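Local coordinates for protein methyltransferase (Pyrococcus horikoshii, PDB 1IXK) that probably uses S-adenosyl-L-methionine to methylate cytidine at carbon 5 in tRNA, at residues G119-D124 with D143-A148; D124-P129 with L192-C197; Y135-M140 with L166-V171; Y147-D152 with I172-S177; S177-G182 with M226-K231. All blocks are in the same frame, centred on the assembly; numbering follows the deposited sequence.

Contacts 1, 2 and 4 are laid out on one open sheet: contacts 1 and 4 share strand 145-149 and join it to strands 121-124 and 171-174, while contact 2 continues from strand 121-124 to strand 188-194. Contact 2 is the most central, about 8 Å from the chain's centre, and is the one that brings two acidic side chains together, in the predicted cofactor site. Contacts 1 and 4 lie about 18 Å out and are knit by backbone bonds, contact 4 adding an aromatic cluster. Contacts 3 and 5 pack elements beside the sheet without hydrogen bonds between their segments: contact 3 is buried, contact 5 only partly, and they do not touch.

Contact 1 (G119-D124 with D143-A148); sequences GEIVAD and DGVIYA
The first beta-alpha-beta unit of the methyltransferase domain brings strand 121-124 beside strand 145-148, with I121 paired to V145, V122 to I146 and A123 to Y147. The short strands run parallel with a twist of 25°. Four backbone bonds tie them: V145 N to E120 O, V122 N to V145 O, Y147 N to V122 O and D124 N to Y147 O, the last 2.8 Å long. Where the pairing begins, G144 CA comes within 3.3 Å of E120 O; a CB on G144 would collide with that oxygen, consistent with a glycine here. I121, A123, V145 and Y147 share one face. The Y147 ring has CG anti to the carbonyl carbon (chi1 -72°), and its edge lies toward the other strand: V122 O sits in the ring plane, 3.9 Å from Y147 CD1, and I121 CG2 is 4.3 Å from Y147 CE1. On the opposite face V122 CB meets I146 CG1 at 4.3 Å, and I146 is covered by L136 and A137 of helix 131-139. Two parallel strands joined through such a helix form a beta-alpha-beta crossover, the repeating unit from which the Rossmann-like fold of class I methyltransferases is built.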
# COMPACT_ATOMS: atom_id res chain seq x y z
N GLY A 119 -12.67 17.32 -5.33
CA GLY A 119 -12.58 18.02 -6.60
C GLY A 119 -11.41 17.66 -7.49
O GLY A 119 -11.39 18.03 -8.67
N GLU A 120 -10.43 16.95 -6.96
CA GLU A 120 -9.27 16.60 -7.77
C GLU A 120 -9.51 15.44 -8.73
O GLU A 120 -10.44 14.66 -8.55
CB GLU A 120 -8.07 16.30 -6.88
CG GLU A 120 -7.61 17.48 -6.04
CD GLU A 120 -6.25 17.26 -5.42
OE1 GLU A 120 -6.05 16.22 -4.77
OE2 GLU A 120 -5.37 18.14 -5.59
N ILE A 121 -8.67 15.36 -9.76
CA ILE A 121 -8.73 14.30 -10.76
C ILE A 121 -7.67 13.29 -10.34
O ILE A 121 -6.47 13.57 -10.42
CB ILE A 121 -8.42 14.84 -12.16
CG1 ILE A 121 -9.35 16.01 -12.47
CG2 ILE A 121 -8.57 13.74 -13.20
CD1 ILE A 121 -10.83 15.67 -12.30
N VAL A 122 -8.11 12.12 -9.90
CA VAL A 122 -7.22 11.10 -9.37
C VAL A 122 -7.32 9.76 -10.09
O VAL A 122 -8.35 9.43 -10.66
CB VAL A 122 -7.55 10.87 -7.87
CG1 VAL A 122 -6.63 9.84 -7.26
CG2 VAL A 122 -7.45 12.20 -7.11
N ALA A 123 -6.23 9.00 -10.06
CA ALA A 123 -6.20 7.68 -10.67
C ALA A 123 -5.60 6.65 -9.71
O ALA A 123 -4.62 6.93 -9.02
CB ALA A 123 -5.39 7.70 -11.97
N ASP A 124 -6.21 5.47 -9.65
CA ASP A 124 -5.68 4.38 -8.84
C ASP A 124 -5.17 3.42 -9.90
O ASP A 124 -5.95 2.88 -10.68
CB ASP A 124 -6.79 3.71 -8.02
CG ASP A 124 -6.24 2.67 -7.05
OD1 ASP A 124 -5.11 2.19 -7.28
OD2 ASP A 124 -6.94 2.34 -6.07
N ASP A 143 -16.33 13.95 -4.03
CA ASP A 143 -16.20 15.05 -4.97
C ASP A 143 -14.97 14.71 -5.78
O ASP A 143 -14.19 13.85 -5.38
CB ASP A 143 -16.03 16.39 -4.25
CG ASP A 143 -15.96 17.56 -5.20
OD1 ASP A 143 -16.42 17.42 -6.35
OD2 ASP A 143 -15.47 18.64 -4.80
N GLY A 144 -14.78 15.35 -6.93
CA GLY A 144 -13.63 15.04 -7.76
C GLY A 144 -13.92 13.77 -8.53
O GLY A 144 -15.07 13.35 -8.61
N VAL A 145 -12.89 13.14 -9.10
CA VAL A 145 -13.07 11.91 -9.86
C VAL A 145 -11.91 10.95 -9.65
O VAL A 145 -10.76 11.37 -9.51
CB VAL A 145 -13.17 12.18 -11.38
CG1 VAL A 145 -13.48 10.88 -12.12
CG2 VAL A 145 -14.25 13.21 -11.65
N ILE A 146 -12.22 9.66 -9.61
CA ILE A 146 -11.19 8.64 -9.45
C ILE A 146 -11.32 7.63 -10.58
O ILE A 146 -12.36 7.01 -10.72
CB ILE A 146 -11.33 7.86 -8.14
CG1 ILE A 146 -11.14 8.79 -6.94
CG2 ILE A 146 -10.31 6.71 -8.12
CD1 ILE A 146 -11.61 8.17 -5.63
N TYR A 147 -10.27 7.49 -11.37
CA TYR A 147 -10.27 6.52 -12.46
C TYR A 147 -9.53 5.28 -11.96
O TYR A 147 -8.46 5.39 -11.36
CB TYR A 147 -9.54 7.07 -13.70
CG TYR A 147 -10.29 8.15 -14.43
CD1 TYR A 147 -10.20 9.49 -14.05
CD2 TYR A 147 -11.11 7.84 -15.52
CE1 TYR A 147 -10.90 10.49 -14.72
CE2 TYR A 147 -11.81 8.83 -16.21
CZ TYR A 147 -11.70 10.15 -15.80
OH TYR A 147 -12.38 11.13 -16.50
N ALA A 148 -10.10 4.10 -12.19
CA ALA A 148 -9.47 2.85 -11.77
C ALA A 148 -9.59 1.84 -12.91
O ALA A 148 -10.50 1.92 -13.73
CB ALA A 148 -10.15 2.30 -10.51

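Contact 2 (D124-P129 with L192-C197); sequences DMAAAP and LLDAPC
D124 and D194 meet carboxylate to carboxylate where the first strand of the sheet gives way to the loop 125-130. Followed outward from CB, D124 begins among hydrocarbon, its CB lying against L136 CD1 of helix 131-139. D124 CG is anti to the backbone N (chi1 -173°), alongside the L192 side chain, whose CD2 is 4.1 Å from it. At the tip the two oxygens differ in their polar partners. OD2 is hydrogen-bonded to T133 OG1 of helix 131-139. D124 OD1 accepts from A126 N at 3.0 Å, an Asx turn in which the donor stands above the carboxylate plane. D124 OD1 also lies 2.8 Å from D194 OD2. The aspartate side chains cross at about a right angle, their carboxylate planes 40° apart. A126 CB lies 3.5 Å from D194 OD1 and equally near OD2. Behind them M125, a selenomethionine, bonds through its N to L192 O at 2.8 Å in the last link between the strands, and M125 CB packs 4.1 Å from L193 CD1. A126 and D194 both belong to the predicted S-adenosylmethionine site. Two carboxylates this close are likely to be sensitive to the groups around them, among them A126 N as donor to D124 OD1 and K132, which makes a long, weak ion pair with D194.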
# COMPACT_ATOMS: atom_id res chain seq x y z
N ASP A 124 -6.21 5.47 -9.65
CA ASP A 124 -5.68 4.38 -8.84
C ASP A 124 -5.17 3.42 -9.90
O ASP A 124 -5.95 2.88 -10.68
CB ASP A 124 -6.79 3.71 -8.02
CG ASP A 124 -6.24 2.67 -7.05
OD1 ASP A 124 -5.11 2.19 -7.28
OD2 ASP A 124 -6.94 2.34 -6.07
N MSE A 125 -3.86 3.22 -9.97
CA MSE A 125 -3.29 2.34 -10.98
C MSE A 125 -3.17 0.88 -10.55
O MSE A 125 -2.47 0.10 -11.19
CB MSE A 125 -1.93 2.87 -11.43
CG MSE A 125 -2.01 4.12 -12.31
SE MSE A 125 -0.37 4.68 -12.82
CE MSE A 125 -0.01 3.47 -14.16
N ALA A 126 -3.86 0.52 -9.47
CA ALA A 126 -3.81 -0.84 -8.96
C ALA A 126 -4.31 -1.86 -9.98
O ALA A 126 -5.14 -1.54 -10.83
CB ALA A 126 -4.65 -0.96 -7.69
N ALA A 127 -3.78 -3.08 -9.90
CA ALA A 127 -4.20 -4.14 -10.80
C ALA A 127 -5.56 -4.63 -10.33
O ALA A 127 -6.41 -5.04 -11.13
CB ALA A 127 -3.19 -5.29 -10.76
N ALA A 128 -5.77 -4.58 -9.02
CA ALA A 128 -7.03 -5.01 -8.42
C ALA A 128 -7.59 -3.90 -7.53
O ALA A 128 -7.50 -3.96 -6.31
CB ALA A 128 -6.82 -6.28 -7.61
N PRO A 129 -8.16 -2.85 -8.15
CA PRO A 129 -8.73 -1.72 -7.41
C PRO A 129 -9.78 -2.21 -6.42
O PRO A 129 -10.50 -3.18 -6.70
CB PRO A 129 -9.36 -0.86 -8.50
CG PRO A 129 -8.57 -1.21 -9.72
CD PRO A 129 -8.38 -2.69 -9.60
N LEU A 192 -2.22 7.06 -7.51
CA LEU A 192 -1.89 6.05 -6.51
C LEU A 192 -1.36 4.83 -7.27
O LEU A 192 -2.09 4.23 -8.06
CB LEU A 192 -3.13 5.65 -5.71
CG LEU A 192 -2.86 4.74 -4.49
CD1 LEU A 192 -2.07 5.53 -3.44
CD2 LEU A 192 -4.18 4.24 -3.90
N LEU A 193 -0.09 4.50 -7.06
CA LEU A 193 0.52 3.35 -7.71
C LEU A 193 0.85 2.35 -6.61
O LEU A 193 1.97 2.31 -6.09
CB LEU A 193 1.79 3.75 -8.46
CG LEU A 193 2.60 2.62 -9.11
CD1 LEU A 193 1.69 1.67 -9.90
CD2 LEU A 193 3.65 3.24 -10.01
N ASP A 194 -0.16 1.56 -6.26
CA ASP A 194 -0.05 0.57 -5.21
C ASP A 194 -0.00 -0.83 -5.79
O ASP A 194 -0.91 -1.25 -6.51
CB ASP A 194 -1.25 0.69 -4.26
CG ASP A 194 -2.58 0.77 -5.00
OD1 ASP A 194 -3.56 0.13 -4.54
OD2 ASP A 194 -2.67 1.47 -6.03
N ALA A 195 1.06 -1.57 -5.48
CA ALA A 195 1.20 -2.93 -5.99
C ALA A 195 0.48 -3.90 -5.06
O ALA A 195 0.33 -3.63 -3.87
CB ALA A 195 2.67 -3.30 -6.08
N PRO A 196 0.01 -5.04 -5.60
CA PRO A 196 -0.69 -6.04 -4.78
C PRO A 196 0.16 -6.43 -3.58
O PRO A 196 1.36 -6.65 -3.70
CB PRO A 196 -0.88 -7.20 -5.76
CG PRO A 196 -1.01 -6.50 -7.08
CD PRO A 196 0.09 -5.47 -7.00
N CYS A 197 -0.47 -6.53 -2.41
CA CYS A 197 0.26 -6.91 -1.22
C CYS A 197 0.48 -8.41 -1.20
O CYS A 197 -0.15 -9.14 -0.43
CB CYS A 197 -0.50 -6.48 0.04
SG CYS A 197 0.61 -6.37 1.49

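Contact 3 (Y135-M140 with L166-V171); sequences YLAQLM and LGVLNV
A137 and V168 make the tight spot of this contact: A137 CB points at the loop and lies 3.4 Å from V168 CG1, closer than carbon atoms usually approach. The same methyl, A137 CB, is 3.4 Å from N170 OD1, so a small residue on the helix fills the notch between a valine branch and an amide. With N170 CG between the backbone N and the carbonyl carbon (chi1 65°), the side chain heads toward the helix, where its amide meets that methyl. ND2 is hydrogen-bonded to D143 O, just ahead of strand 145-149, while OD1 is buried with no polar partner in the model. Within the Rossmann-like domain, helix 131-139 packs here on the loop between helix 153-166 and strand 171-174; G167 ends helix 153-166 in a Schellman motif. An alanine at N170 would remove the amide, probably leaving D143 O without this donor and a gap beside A137 CB. The M140 end is looser but still buried: M140, a selenomethionine resting also on I146, has its CB 3.9 Å from N170 ND2. The solvent side is at V168 and V171, both partly exposed, with V171 CG2 4.4 Å from A137 CB.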
# COMPACT_ATOMS: atom_id res chain seq x y z
N TYR A 135 -11.02 4.30 -0.22
CA TYR A 135 -10.44 5.17 0.80
C TYR A 135 -10.22 6.53 0.14
O TYR A 135 -10.53 7.57 0.73
CB TYR A 135 -9.10 4.60 1.32
CG TYR A 135 -8.72 5.07 2.72
CD1 TYR A 135 -7.83 4.33 3.50
CD2 TYR A 135 -9.27 6.23 3.27
CE1 TYR A 135 -7.49 4.73 4.79
CE2 TYR A 135 -8.94 6.64 4.57
CZ TYR A 135 -8.05 5.88 5.33
OH TYR A 135 -7.72 6.26 6.61
N LEU A 136 -9.69 6.52 -1.08
CA LEU A 136 -9.47 7.77 -1.82
C LEU A 136 -10.80 8.51 -1.94
O LEU A 136 -10.85 9.73 -1.77
CB LEU A 136 -8.93 7.49 -3.23
CG LEU A 136 -7.57 6.81 -3.38
CD1 LEU A 136 -7.34 6.48 -4.85
CD2 LEU A 136 -6.46 7.71 -2.83
N ALA A 137 -11.86 7.77 -2.23
CA ALA A 137 -13.18 8.36 -2.38
C ALA A 137 -13.68 9.09 -1.13
O ALA A 137 -14.22 10.19 -1.24
CB ALA A 137 -14.20 7.29 -2.79
N GLN A 138 -13.52 8.49 0.05
CA GLN A 138 -14.00 9.16 1.25
C GLN A 138 -13.12 10.35 1.61
O GLN A 138 -13.59 11.35 2.14
CB GLN A 138 -14.15 8.17 2.42
CG GLN A 138 -12.87 7.58 3.00
CD GLN A 138 -13.16 6.58 4.11
OE1 GLN A 138 -13.69 5.49 3.87
NE2 GLN A 138 -12.82 6.95 5.35
N LEU A 139 -11.83 10.26 1.29
CA LEU A 139 -10.92 11.36 1.58
C LEU A 139 -11.29 12.54 0.67
O LEU A 139 -11.11 13.70 1.04
CB LEU A 139 -9.47 10.93 1.34
CG LEU A 139 -8.89 9.96 2.38
CD1 LEU A 139 -7.56 9.38 1.87
CD2 LEU A 139 -8.68 10.68 3.70
N MSE A 140 -11.84 12.23 -0.50
CA MSE A 140 -12.25 13.25 -1.46
C MSE A 140 -13.70 13.68 -1.19
O MSE A 140 -14.25 14.53 -1.89
CB MSE A 140 -12.11 12.72 -2.89
CG MSE A 140 -10.66 12.37 -3.28
SE MSE A 140 -10.47 11.37 -4.80
CE MSE A 140 -10.76 12.57 -6.01
N LEU A 166 -20.72 1.08 0.06
CA LEU A 166 -20.00 2.15 0.76
C LEU A 166 -20.52 3.55 0.44
O LEU A 166 -20.12 4.52 1.07
CB LEU A 166 -18.51 2.08 0.44
CG LEU A 166 -17.79 0.79 0.87
CD1 LEU A 166 -16.36 0.78 0.34
CD2 LEU A 166 -17.80 0.69 2.38
N GLY A 167 -21.40 3.65 -0.55
CA GLY A 167 -21.94 4.95 -0.92
C GLY A 167 -20.97 5.81 -1.71
O GLY A 167 -21.06 7.04 -1.69
N VAL A 168 -20.03 5.17 -2.39
CA VAL A 168 -19.03 5.87 -3.19
C VAL A 168 -19.64 6.27 -4.54
O VAL A 168 -20.13 5.41 -5.28
CB VAL A 168 -17.80 4.98 -3.42
CG1 VAL A 168 -16.81 5.68 -4.36
CG2 VAL A 168 -17.14 4.69 -2.07
N LEU A 169 -19.58 7.56 -4.86
CA LEU A 169 -20.18 8.06 -6.09
C LEU A 169 -19.23 8.66 -7.12
O LEU A 169 -19.66 9.01 -8.23
CB LEU A 169 -21.23 9.13 -5.74
CG LEU A 169 -22.31 8.74 -4.72
CD1 LEU A 169 -23.11 9.97 -4.31
CD2 LEU A 169 -23.21 7.68 -5.33
N ASN A 170 -17.96 8.79 -6.78
CA ASN A 170 -17.01 9.43 -7.69
C ASN A 170 -15.96 8.56 -8.37
O ASN A 170 -14.95 9.08 -8.86
CB ASN A 170 -16.30 10.56 -6.93
CG ASN A 170 -15.46 10.04 -5.79
OD1 ASN A 170 -15.56 8.87 -5.42
ND2 ASN A 170 -14.63 10.91 -5.23
N VAL A 171 -16.19 7.25 -8.42
CA VAL A 171 -15.22 6.35 -9.05
C VAL A 171 -15.70 5.89 -10.41
O VAL A 171 -16.89 5.62 -10.60
CB VAL A 171 -14.95 5.10 -8.18
CG1 VAL A 171 -13.95 4.17 -8.88
CG2 VAL A 171 -14.41 5.51 -6.81

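Contact 4 (Y147-D152 with I172-S177); sequences YAFDVD and ILFHSS
F174 touches both Y147 and F149 on one face of a parallel strand pair, and it meets the two rings differently. Toward F149 it presents its edge, in an offset edge-to-face pair with planes at 65° and F174 CD2 3.7 Å from F149 CE2. Toward Y147 the rings touch rim to rim, planes 40° apart, with F174 CE2 only 3.3 Å from Y147 CD2. The I172 side chain lies beside that of Y147, I172 CD1 being 3.9 Å from Y147 CE2. An alanine at F149 would remove the ring, and F174 would probably lose the face that receives its edge and be freer to turn. On the other face A148 CB packs 3.7 Å from L173 CD2. Between the faces the backbones are joined by A148 N to I172 O, F174 N to A148 O and D150 N to F174 O. Beyond the strands H175, its CG anti to the backbone N (chi1 -176°), reaches back: NE2 gives a bent bond of 2.8 Å to V151 O, which lies near the ring plane while the nitrogen stands well above the carbonyl plane. D150 OD1 accepts from D152 N at 2.9 Å, an Asx turn, and pairs with R155. An acidic residue just past the second strand, here D150 of the predicted cofactor site, typically takes the ribose hydroxyls of S-adenosylmethionine in Rossmann-like methyltransferases.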
# COMPACT_ATOMS: atom_id res chain seq x y z
N TYR A 147 -10.27 7.49 -11.37
CA TYR A 147 -10.27 6.52 -12.46
C TYR A 147 -9.53 5.28 -11.96
O TYR A 147 -8.46 5.39 -11.36
CB TYR A 147 -9.54 7.07 -13.70
CG TYR A 147 -10.29 8.15 -14.43
CD1 TYR A 147 -10.20 9.49 -14.05
CD2 TYR A 147 -11.11 7.84 -15.52
CE1 TYR A 147 -10.90 10.49 -14.72
CE2 TYR A 147 -11.81 8.83 -16.21
CZ TYR A 147 -11.70 10.15 -15.80
OH TYR A 147 -12.38 11.13 -16.50
N ALA A 148 -10.10 4.10 -12.19
CA ALA A 148 -9.47 2.85 -11.77
C ALA A 148 -9.59 1.84 -12.91
O ALA A 148 -10.50 1.92 -13.73
CB ALA A 148 -10.15 2.30 -10.51
N PHE A 149 -8.65 0.89 -12.95
CA PHE A 149 -8.60 -0.12 -14.01
C PHE A 149 -8.47 -1.54 -13.47
O PHE A 149 -7.69 -1.79 -12.55
CB PHE A 149 -7.41 0.16 -14.94
CG PHE A 149 -7.33 1.57 -15.45
CD1 PHE A 149 -7.00 2.62 -14.60
CD2 PHE A 149 -7.56 1.85 -16.79
CE1 PHE A 149 -6.90 3.93 -15.08
CE2 PHE A 149 -7.47 3.15 -17.28
CZ PHE A 149 -7.14 4.19 -16.42
N ASP A 150 -9.21 -2.47 -14.06
CA ASP A 150 -9.15 -3.87 -13.67
C ASP A 150 -9.38 -4.71 -14.93
O ASP A 150 -10.38 -4.53 -15.62
CB ASP A 150 -10.23 -4.21 -12.65
CG ASP A 150 -9.97 -5.52 -11.91
OD1 ASP A 150 -9.32 -6.42 -12.50
OD2 ASP A 150 -10.41 -5.65 -10.75
N VAL A 151 -8.45 -5.61 -15.25
CA VAL A 151 -8.58 -6.45 -16.43
C VAL A 151 -9.55 -7.61 -16.19
O VAL A 151 -9.97 -8.28 -17.13
CB VAL A 151 -7.22 -7.03 -16.86
CG1 VAL A 151 -6.24 -5.89 -17.17
CG2 VAL A 151 -6.66 -7.93 -15.76
N ASP A 152 -9.91 -7.82 -14.93
CA ASP A 152 -10.81 -8.91 -14.54
C ASP A 152 -12.23 -8.37 -14.36
O ASP A 152 -12.52 -7.74 -13.35
CB ASP A 152 -10.34 -9.53 -13.23
CG ASP A 152 -11.12 -10.78 -12.85
OD1 ASP A 152 -12.36 -10.77 -12.95
OD2 ASP A 152 -10.49 -11.78 -12.43
N ILE A 172 -14.78 5.82 -11.37
CA ILE A 172 -15.08 5.35 -12.71
C ILE A 172 -14.19 4.12 -12.92
O ILE A 172 -12.97 4.21 -12.79
CB ILE A 172 -14.74 6.40 -13.79
CG1 ILE A 172 -15.61 7.65 -13.59
CG2 ILE A 172 -14.98 5.82 -15.18
CD1 ILE A 172 -15.38 8.74 -14.63
N LEU A 173 -14.80 2.98 -13.22
CA LEU A 173 -14.06 1.74 -13.41
C LEU A 173 -13.96 1.34 -14.87
O LEU A 173 -14.97 1.21 -15.55
CB LEU A 173 -14.72 0.60 -12.63
CG LEU A 173 -14.80 0.71 -11.11
CD1 LEU A 173 -15.69 -0.41 -10.57
CD2 LEU A 173 -13.41 0.64 -10.52
N PHE A 174 -12.74 1.12 -15.34
CA PHE A 174 -12.52 0.71 -16.72
C PHE A 174 -12.03 -0.73 -16.79
O PHE A 174 -11.22 -1.15 -15.96
CB PHE A 174 -11.50 1.62 -17.40
CG PHE A 174 -11.95 3.03 -17.58
CD1 PHE A 174 -13.27 3.32 -17.90
CD2 PHE A 174 -11.05 4.08 -17.46
CE1 PHE A 174 -13.69 4.63 -18.11
CE2 PHE A 174 -11.45 5.40 -17.66
CZ PHE A 174 -12.78 5.67 -17.99
N HIS A 175 -12.51 -1.47 -17.78
CA HIS A 175 -12.10 -2.86 -17.95
C HIS A 175 -10.88 -2.83 -18.87
O HIS A 175 -11.00 -3.06 -20.07
CB HIS A 175 -13.21 -3.67 -18.61
CG HIS A 175 -12.89 -5.13 -18.74
ND1 HIS A 175 -13.45 -5.93 -19.70
CD2 HIS A 175 -12.06 -5.92 -18.02
CE1 HIS A 175 -12.99 -7.16 -19.57
NE2 HIS A 175 -12.14 -7.18 -18.56
N SER A 176 -9.73 -2.55 -18.28
CA SER A 176 -8.48 -2.46 -19.03
C SER A 176 -7.34 -2.40 -18.01
O SER A 176 -7.59 -2.33 -16.81
CB SER A 176 -8.49 -1.19 -19.89
OG SER A 176 -7.25 -0.95 -20.53
N SER A 177 -6.11 -2.43 -18.50
CA SER A 177 -4.93 -2.34 -17.64
C SER A 177 -4.62 -0.87 -17.42
O SER A 177 -4.80 -0.05 -18.33
CB SER A 177 -3.74 -3.04 -18.30
OG SER A 177 -2.54 -2.70 -17.64

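Contact 5 (S177-G182 with M226-K231)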
# COMPACT_ATOMS: atom_id res chain seq x y z
N SER A 177 -6.11 -2.43 -18.50
CA SER A 177 -4.93 -2.34 -17.64
C SER A 177 -4.62 -0.87 -17.42
O SER A 177 -4.80 -0.05 -18.33
CB SER A 177 -3.74 -3.04 -18.30
OG SER A 177 -2.54 -2.70 -17.64
N SER A 178 -4.13 -0.51 -16.23
CA SER A 178 -3.81 0.88 -15.96
C SER A 178 -2.67 1.38 -16.85
O SER A 178 -2.41 2.58 -16.93
CB SER A 178 -3.44 1.07 -14.48
OG SER A 178 -2.35 0.25 -14.11
N LEU A 179 -2.00 0.46 -17.53
CA LEU A 179 -0.91 0.85 -18.43
C LEU A 179 -1.43 1.65 -19.62
O LEU A 179 -0.67 2.33 -20.30
CB LEU A 179 -0.15 -0.39 -18.92
CG LEU A 179 0.83 -1.02 -17.93
CD1 LEU A 179 1.43 -2.29 -18.52
CD2 LEU A 179 1.93 -0.03 -17.59
N HIS A 180 -2.74 1.56 -19.86
CA HIS A 180 -3.37 2.28 -20.97
C HIS A 180 -3.90 3.64 -20.50
O HIS A 180 -4.61 4.33 -21.25
CB HIS A 180 -4.55 1.47 -21.53
CG HIS A 180 -4.15 0.14 -22.09
ND1 HIS A 180 -3.39 0.01 -23.23
CD2 HIS A 180 -4.42 -1.12 -21.67
CE1 HIS A 180 -3.20 -1.27 -23.49
NE2 HIS A 180 -3.82 -1.98 -22.56
N ILE A 181 -3.57 4.02 -19.28
CA ILE A 181 -4.05 5.28 -18.72
C ILE A 181 -3.77 6.47 -19.64
O ILE A 181 -4.57 7.41 -19.72
CB ILE A 181 -3.45 5.52 -17.31
CG1 ILE A 181 -4.18 6.66 -16.61
CG2 ILE A 181 -1.95 5.81 -17.42
CD1 ILE A 181 -3.89 6.75 -15.12
N GLY A 182 -2.66 6.43 -20.37
CA GLY A 182 -2.33 7.52 -21.27
C GLY A 182 -3.32 7.74 -22.40
O GLY A 182 -3.42 8.84 -22.95
N MSE A 226 8.56 -0.28 -12.93
CA MSE A 226 9.18 0.82 -13.66
C MSE A 226 8.23 1.29 -14.76
O MSE A 226 8.01 2.48 -14.94
CB MSE A 226 10.52 0.36 -14.27
CG MSE A 226 11.65 0.14 -13.25
SE MSE A 226 13.15 -0.59 -13.97
CE MSE A 226 13.73 0.71 -15.03
N ARG A 227 7.65 0.34 -15.50
CA ARG A 227 6.73 0.69 -16.58
C ARG A 227 5.53 1.45 -16.05
O ARG A 227 5.12 2.46 -16.63
CB ARG A 227 6.22 -0.57 -17.30
CG ARG A 227 7.22 -1.28 -18.17
CD ARG A 227 6.61 -2.55 -18.75
NE ARG A 227 7.58 -3.31 -19.54
CZ ARG A 227 8.04 -2.94 -20.73
NH1 ARG A 227 7.61 -1.81 -21.29
NH2 ARG A 227 8.93 -3.69 -21.36
N LEU A 228 4.95 0.96 -14.96
CA LEU A 228 3.79 1.59 -14.36
C LEU A 228 4.12 2.99 -13.84
O LEU A 228 3.36 3.94 -14.07
CB LEU A 228 3.26 0.73 -13.21
CG LEU A 228 2.61 -0.59 -13.64
CD1 LEU A 228 2.42 -1.51 -12.45
CD2 LEU A 228 1.28 -0.29 -14.31
N LEU A 229 5.25 3.13 -13.17
CA LEU A 229 5.66 4.42 -12.62
C LEU A 229 5.88 5.44 -13.74
O LEU A 229 5.50 6.60 -13.60
CB LEU A 229 6.92 4.25 -11.78
CG LEU A 229 7.46 5.51 -11.10
CD1 LEU A 229 6.37 6.15 -10.23
CD2 LEU A 229 8.67 5.13 -10.26
N GLU A 230 6.48 5.01 -14.84
CA GLU A 230 6.71 5.92 -15.96
C GLU A 230 5.38 6.36 -16.58
O GLU A 230 5.20 7.54 -16.88
CB GLU A 230 7.60 5.27 -17.02
CG GLU A 230 7.74 6.09 -18.29
CD GLU A 230 8.96 5.71 -19.11
OE1 GLU A 230 9.33 4.52 -19.12
OE2 GLU A 230 9.55 6.61 -19.75
N LYS A 231 4.45 5.43 -16.78
CA LYS A 231 3.15 5.80 -17.35
C LYS A 231 2.39 6.75 -16.41
O LYS A 231 1.72 7.67 -16.86
CB LYS A 231 2.29 4.55 -17.60
CG LYS A 231 2.83 3.60 -18.67
CD LYS A 231 3.08 4.31 -20.00
CE LYS A 231 1.82 4.97 -20.53
NZ LYS A 231 2.05 5.70 -21.82
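L179, with CG anti to its carbonyl carbon (chi1 -77°), meets K231, whose chain folds at CD and CE (chi2 -55°, chi3 -58°). L179 CD2 wedges between two helix side chains, and the leucine crosses both L228 and K231 at about a right angle. L179 CD2 lies 3.4 Å from L228 CD2, a squeezed methyl pair, and 3.9 Å from K231 CG. The bend also brings K231 CE to 3.6 Å from L179 O, while NZ goes on to a salt bridge with E234 in the next helical turn. S178 OG touches L228 CD2 at 3.7 Å, but its hydrogen bond is with M125 O in the loop after strand 121-124. Deeper in, I181 CG2 is 4.2 Å from K231 O. The approach of L179 starts from an ST turn in which S177 OG accepts from L179 N at 3.2 Å. No hydrogen bond spans the segments, so the join is one of shape. It places the short 3-10 segment 178-182, with I181 on A123 and F149, beside helix 215-235, which packs through L228 on L193 against a face of the central sheet, as in the alpha-beta layering of the Rossmann-like fold.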